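Local coordinates for protein (o6-methylguanine-dna methyltransferase) (Thermococcus kodakarensis, PDB 1MGT), which repairs O6-methylguanine and O4-methylthymine in DNA by transferring the methyl group to one of its own cysteines, which inactivates it irreversibly, at residues Phe20-Asp32 with Met130-His142. Numbering follows the deposited sequence.
Sequences FSGRVQGIAFAFD and MKRNPYPIVVPCH. With SO4 (sulfate ion), chain D.
Ile27, on 24-30, an edge strand of the three-stranded antiparallel sheet of the N-terminal domain, is the main knob pressed into the loop 133-140, which leads to Cys141, the probable methyl acceptor, in the DNA-binding domain of this MGMT-family protein. Its CG1 branch lies beside its own backbone N (chi1 -62°) and carries CD1 into a hollow formed by Tyr135, the Pro136 carbonyl and Val138. The fit is tight there: Ile27 CD1 lies 3.4 Å from Val138 CG2, closer than usual van der Waals contact. Pro136 is the reciprocal bump, its CD and CG pushed against Ile27 O. Further along the strand, Ile137 CD1 meets the Phe29 ring obliquely at CD2 (3.8 Å), while Pro136 CB approaches the ring edge. Cutting Phe29 back to an alanine is likely to open a gap beside Ile137 CD1 and remove the ring's contact with Tyr153, which Cys141 also touches. At the other end Tyr135 CE2 nears Gln25 O, and Pro134 CG covers one face of the tyrosine ring. The phenol OH bonds to Phe86 N and, through a water, to Gln25 O. One direct hydrogen bond joins the segments: Ile27 N donates to Pro134 O (2.8 Å), almost in line with the carbonyl bond (C=O...N angle 174°).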
loop_
_atom_site.group_PDB
_atom_site.type_symbol
_atom_site.label_atom_id
_atom_site.label_comp_id
_atom_site.label_asym_id
_atom_site.label_seq_id
_atom_site.Cartn_x
_atom_site.Cartn_y
_atom_site.Cartn_z
ATOM N N PHE A 20 6.818 -8.266 8.694
ATOM C CA PHE A 20 8.202 -8.105 8.257
ATOM C C PHE A 20 9.067 -9.269 8.752
ATOM O O PHE A 20 8.688 -9.963 9.698
ATOM C CB PHE A 20 8.808 -6.814 8.820
ATOM C CG PHE A 20 8.884 -6.740 10.322
ATOM C CD1 PHE A 20 10.102 -7.022 10.958
ATOM C CD2 PHE A 20 7.801 -6.397 11.084
ATOM C CE1 PHE A 20 10.193 -6.962 12.342
ATOM C CE2 PHE A 20 7.881 -6.347 12.468
ATOM C CZ PHE A 20 9.089 -6.618 13.103
ATOM N N SER A 21 10.171 -9.436 8.085
ATOM C CA SER A 21 11.149 -10.487 8.421
ATOM C C SER A 21 12.468 -9.993 7.831
ATOM O O SER A 21 12.770 -10.399 6.693
ATOM C CB SER A 21 10.741 -11.781 7.724
ATOM O OG SER A 21 11.655 -12.817 8.041
ATOM N N GLY A 22 13.142 -9.066 8.460
ATOM C CA GLY A 22 14.415 -8.627 7.778
ATOM C C GLY A 22 14.125 -7.350 6.980
ATOM O O GLY A 22 14.847 -6.355 7.108
ATOM N N ARG A 23 13.123 -7.396 6.129
ATOM C CA ARG A 23 12.645 -6.292 5.300
ATOM C C ARG A 23 11.106 -6.418 5.323
ATOM O O ARG A 23 10.588 -7.439 5.801
ATOM C CB ARG A 23 13.200 -6.311 3.895
ATOM C CG ARG A 23 14.545 -5.603 3.716
ATOM C CD ARG A 23 14.909 -5.548 2.218
ATOM N NE ARG A 23 14.886 -6.908 1.686
ATOM C CZ ARG A 23 15.160 -7.314 0.456
ATOM N NH1 ARG A 23 15.502 -6.457 -0.497
ATOM N NH2 ARG A 23 15.091 -8.615 0.161
ATOM N N VAL A 24 10.393 -5.423 4.829
ATOM C CA VAL A 24 8.932 -5.471 4.823
ATOM C C VAL A 24 8.351 -6.457 3.845
ATOM O O VAL A 24 8.672 -6.547 2.668
ATOM C CB VAL A 24 8.371 -4.049 4.579
ATOM C CG1 VAL A 24 6.853 -4.090 4.442
ATOM C CG2 VAL A 24 8.822 -3.087 5.667
ATOM N N GLN A 25 7.393 -7.274 4.320
ATOM C CA GLN A 25 6.710 -8.263 3.541
ATOM C C GLN A 25 5.278 -7.815 3.216
ATOM O O GLN A 25 4.681 -8.273 2.246
ATOM C CB GLN A 25 6.605 -9.590 4.350
ATOM C CG GLN A 25 7.982 -10.259 4.515
ATOM C CD GLN A 25 7.872 -11.526 5.357
ATOM O OE1 GLN A 25 7.408 -11.432 6.485
ATOM N NE2 GLN A 25 8.272 -12.683 4.826
ATOM N N GLY A 26 4.710 -6.980 4.100
ATOM C CA GLY A 26 3.315 -6.564 3.802
ATOM C C GLY A 26 2.895 -5.453 4.735
ATOM O O GLY A 26 3.400 -5.309 5.862
ATOM N N ILE A 27 1.956 -4.631 4.253
ATOM C CA ILE A 27 1.444 -3.519 5.048
ATOM C C ILE A 27 -0.069 -3.484 4.902
ATOM O O ILE A 27 -0.574 -3.798 3.822
ATOM C CB ILE A 27 1.931 -2.152 4.471
ATOM C CG1 ILE A 27 3.447 -2.061 4.535
ATOM C CG2 ILE A 27 1.266 -0.988 5.200
ATOM C CD1 ILE A 27 4.067 -0.960 3.683
ATOM N N ALA A 28 -0.770 -3.141 5.994
ATOM C CA ALA A 28 -2.214 -3.007 5.925
ATOM C C ALA A 28 -2.582 -1.799 6.813
ATOM O O ALA A 28 -1.836 -1.412 7.690
ATOM C CB ALA A 28 -3.006 -4.215 6.385
ATOM N N PHE A 29 -3.765 -1.224 6.564
ATOM C CA PHE A 29 -4.174 -0.100 7.407
ATOM C C PHE A 29 -5.705 -0.090 7.453
ATOM O O PHE A 29 -6.357 -0.659 6.589
ATOM C CB PHE A 29 -3.634 1.238 7.005
ATOM C CG PHE A 29 -4.291 1.886 5.819
ATOM C CD1 PHE A 29 -5.182 2.929 6.005
ATOM C CD2 PHE A 29 -4.010 1.443 4.538
ATOM C CE1 PHE A 29 -5.784 3.555 4.913
ATOM C CE2 PHE A 29 -4.613 2.068 3.449
ATOM C CZ PHE A 29 -5.492 3.108 3.650
ATOM N N ALA A 30 -6.222 0.557 8.499
ATOM C CA ALA A 30 -7.689 0.597 8.622
ATOM C C ALA A 30 -8.003 1.649 9.702
ATOM O O ALA A 30 -7.084 2.151 10.359
ATOM C CB ALA A 30 -8.210 -0.760 9.069
ATOM N N PHE A 31 -9.282 1.927 9.880
ATOM C CA PHE A 31 -9.647 2.917 10.915
ATOM C C PHE A 31 -9.986 2.276 12.244
ATOM O O PHE A 31 -10.353 3.002 13.186
ATOM C CB PHE A 31 -10.845 3.718 10.412
ATOM C CG PHE A 31 -10.566 4.485 9.148
ATOM C CD1 PHE A 31 -11.410 4.346 8.059
ATOM C CD2 PHE A 31 -9.491 5.350 9.098
ATOM C CE1 PHE A 31 -11.146 5.083 6.899
ATOM C CE2 PHE A 31 -9.231 6.083 7.944
ATOM C CZ PHE A 31 -10.074 5.939 6.860
ATOM N N ASP A 32 -9.884 0.950 12.350
ATOM C CA ASP A 32 -10.183 0.283 13.633
ATOM C C ASP A 32 -9.313 -0.977 13.685
ATOM O O ASP A 32 -8.933 -1.490 12.628
ATOM C CB ASP A 32 -11.654 0.007 13.792
ATOM C CG ASP A 32 -12.200 -1.043 12.847
ATOM O OD1 ASP A 32 -12.713 -0.659 11.784
ATOM O OD2 ASP A 32 -12.110 -2.246 13.179
ATOM N N MET A 130 -2.808 -3.629 -8.931
ATOM C CA MET A 130 -3.192 -2.747 -7.835
ATOM C C MET A 130 -3.967 -3.525 -6.772
ATOM O O MET A 130 -3.761 -3.300 -5.574
ATOM C CB MET A 130 -4.056 -1.577 -8.311
ATOM C CG MET A 130 -3.360 -0.621 -9.271
ATOM S SD MET A 130 -1.888 0.124 -8.556
ATOM C CE MET A 130 -0.604 -0.870 -9.260
ATOM N N LYS A 131 -4.844 -4.430 -7.221
ATOM C CA LYS A 131 -5.608 -5.227 -6.261
ATOM C C LYS A 131 -4.703 -6.059 -5.352
ATOM O O LYS A 131 -4.987 -6.276 -4.160
ATOM C CB LYS A 131 -6.498 -6.211 -7.041
ATOM C CG LYS A 131 -7.448 -6.982 -6.120
ATOM C CD LYS A 131 -8.118 -8.093 -6.913
ATOM C CE LYS A 131 -9.441 -8.502 -6.241
ATOM N NZ LYS A 131 -9.812 -9.879 -6.711
ATOM N N ARG A 132 -3.616 -6.555 -5.918
ATOM C CA ARG A 132 -2.676 -7.394 -5.210
ATOM C C ARG A 132 -1.568 -6.680 -4.499
ATOM O O ARG A 132 -0.724 -7.375 -3.910
ATOM C CB ARG A 132 -2.064 -8.421 -6.189
ATOM C CG ARG A 132 -3.137 -9.413 -6.684
ATOM C CD ARG A 132 -2.672 -10.095 -7.956
ATOM N NE ARG A 132 -3.552 -11.188 -8.370
ATOM C CZ ARG A 132 -4.643 -11.033 -9.114
ATOM N NH1 ARG A 132 -5.000 -9.821 -9.541
ATOM N NH2 ARG A 132 -5.381 -12.086 -9.457
ATOM N N ASN A 133 -1.489 -5.352 -4.546
ATOM C CA ASN A 133 -0.387 -4.660 -3.905
ATOM C C ASN A 133 -0.302 -4.991 -2.422
ATOM O O ASN A 133 -1.213 -4.668 -1.664
ATOM C CB ASN A 133 -0.627 -3.140 -4.105
ATOM C CG ASN A 133 0.427 -2.288 -3.440
ATOM O OD1 ASN A 133 1.537 -2.750 -3.201
ATOM N ND2 ASN A 133 0.064 -1.030 -3.176
ATOM N N PRO A 134 0.801 -5.586 -1.983
ATOM C CA PRO A 134 0.966 -5.909 -0.569
ATOM C C PRO A 134 1.507 -4.745 0.212
ATOM O O PRO A 134 1.708 -4.778 1.427
ATOM C CB PRO A 134 1.975 -7.077 -0.626
ATOM C CG PRO A 134 2.828 -6.776 -1.801
ATOM C CD PRO A 134 1.937 -6.065 -2.790
ATOM N N TYR A 135 1.789 -3.585 -0.455
ATOM C CA TYR A 135 2.330 -2.428 0.172
ATOM C C TYR A 135 1.515 -1.128 -0.007
ATOM O O TYR A 135 2.076 -0.142 -0.536
ATOM C CB TYR A 135 3.743 -2.142 -0.398
ATOM C CG TYR A 135 4.661 -3.353 -0.487
ATOM C CD1 TYR A 135 5.246 -3.676 -1.703
ATOM C CD2 TYR A 135 4.953 -4.128 0.628
ATOM C CE1 TYR A 135 6.107 -4.756 -1.810
ATOM C CE2 TYR A 135 5.805 -5.226 0.522
ATOM C CZ TYR A 135 6.370 -5.533 -0.692
ATOM O OH TYR A 135 7.230 -6.612 -0.831
ATOM N N PRO A 136 0.307 -1.100 0.448
ATOM C CA PRO A 136 -0.524 0.123 0.377
ATOM C C PRO A 136 0.183 1.222 1.141
ATOM O O PRO A 136 1.065 1.026 2.008
ATOM C CB PRO A 136 -1.834 -0.255 1.001
ATOM C CG PRO A 136 -1.529 -1.429 1.879
ATOM C CD PRO A 136 -0.451 -2.184 1.140
ATOM N N ILE A 137 -0.174 2.473 0.826
ATOM C CA ILE A 137 0.392 3.675 1.371
ATOM C C ILE A 137 1.752 3.973 0.744
ATOM O O ILE A 137 1.908 4.967 0.013
ATOM C CB ILE A 137 0.492 3.790 2.894
ATOM C CG1 ILE A 137 -0.881 3.548 3.552
ATOM C CG2 ILE A 137 1.043 5.168 3.314
ATOM C CD1 ILE A 137 -0.749 3.303 5.053
ATOM N N VAL A 138 2.744 3.143 0.982
ATOM C CA VAL A 138 4.089 3.352 0.459
ATOM C C VAL A 138 4.093 3.209 -1.059
ATOM O O VAL A 138 4.714 4.090 -1.684
ATOM C CB VAL A 138 5.108 2.478 1.183
ATOM C CG1 VAL A 138 5.006 2.771 2.699
ATOM C CG2 VAL A 138 4.819 1.012 0.967
ATOM N N VAL A 139 3.490 2.190 -1.612
ATOM C CA VAL A 139 3.394 2.060 -3.118
ATOM C C VAL A 139 2.038 2.729 -3.284
ATOM O O VAL A 139 1.004 2.237 -2.778
ATOM C CB VAL A 139 3.418 0.599 -3.559
ATOM C CG1 VAL A 139 2.908 0.452 -4.994
ATOM C CG2 VAL A 139 4.854 0.070 -3.462
ATOM N N PRO A 140 2.008 3.935 -3.837
ATOM C CA PRO A 140 0.775 4.692 -3.874
ATOM C C PRO A 140 -0.300 4.357 -4.817
ATOM O O PRO A 140 -0.718 5.221 -5.648
ATOM C CB PRO A 140 1.326 6.135 -3.984
ATOM C CG PRO A 140 2.454 5.950 -4.954
ATOM C CD PRO A 140 3.141 4.672 -4.443
ATOM N N CYS A 141 -0.924 3.169 -4.670
ATOM C CA CYS A 141 -2.000 2.754 -5.546
ATOM C C CYS A 141 -3.265 3.578 -5.332
ATOM O O CYS A 141 -4.141 3.551 -6.219
ATOM C CB CYS A 141 -2.256 1.245 -5.407
ATOM S SG CYS A 141 -2.844 0.811 -3.764
ATOM N N HIS A 142 -3.337 4.370 -4.275
ATOM C CA HIS A 142 -4.507 5.228 -4.041
ATOM C C HIS A 142 -4.479 6.400 -5.048
ATOM O O HIS A 142 -5.521 7.047 -5.196
ATOM C CB HIS A 142 -4.539 5.785 -2.640
ATOM C CG HIS A 142 -3.287 6.460 -2.186
ATOM N ND1 HIS A 142 -2.161 5.726 -1.840
ATOM C CD2 HIS A 142 -2.943 7.747 -2.016
ATOM C CE1 HIS A 142 -1.191 6.541 -1.482
ATOM N NE2 HIS A 142 -1.655 7.799 -1.579
HETATM S S SO4 D . -2.321 -14.833 -7.746
HETATM O O1 SO4 D . -1.257 -15.627 -7.056
HETATM O O2 SO4 D . -3.046 -13.977 -6.750
HETATM O O3 SO4 D . -3.299 -15.769 -8.397
HETATM O O4 SO4 D . -1.722 -13.955 -8.803
HETATM O O HOH W 1 6.474 -8.847 0.261
#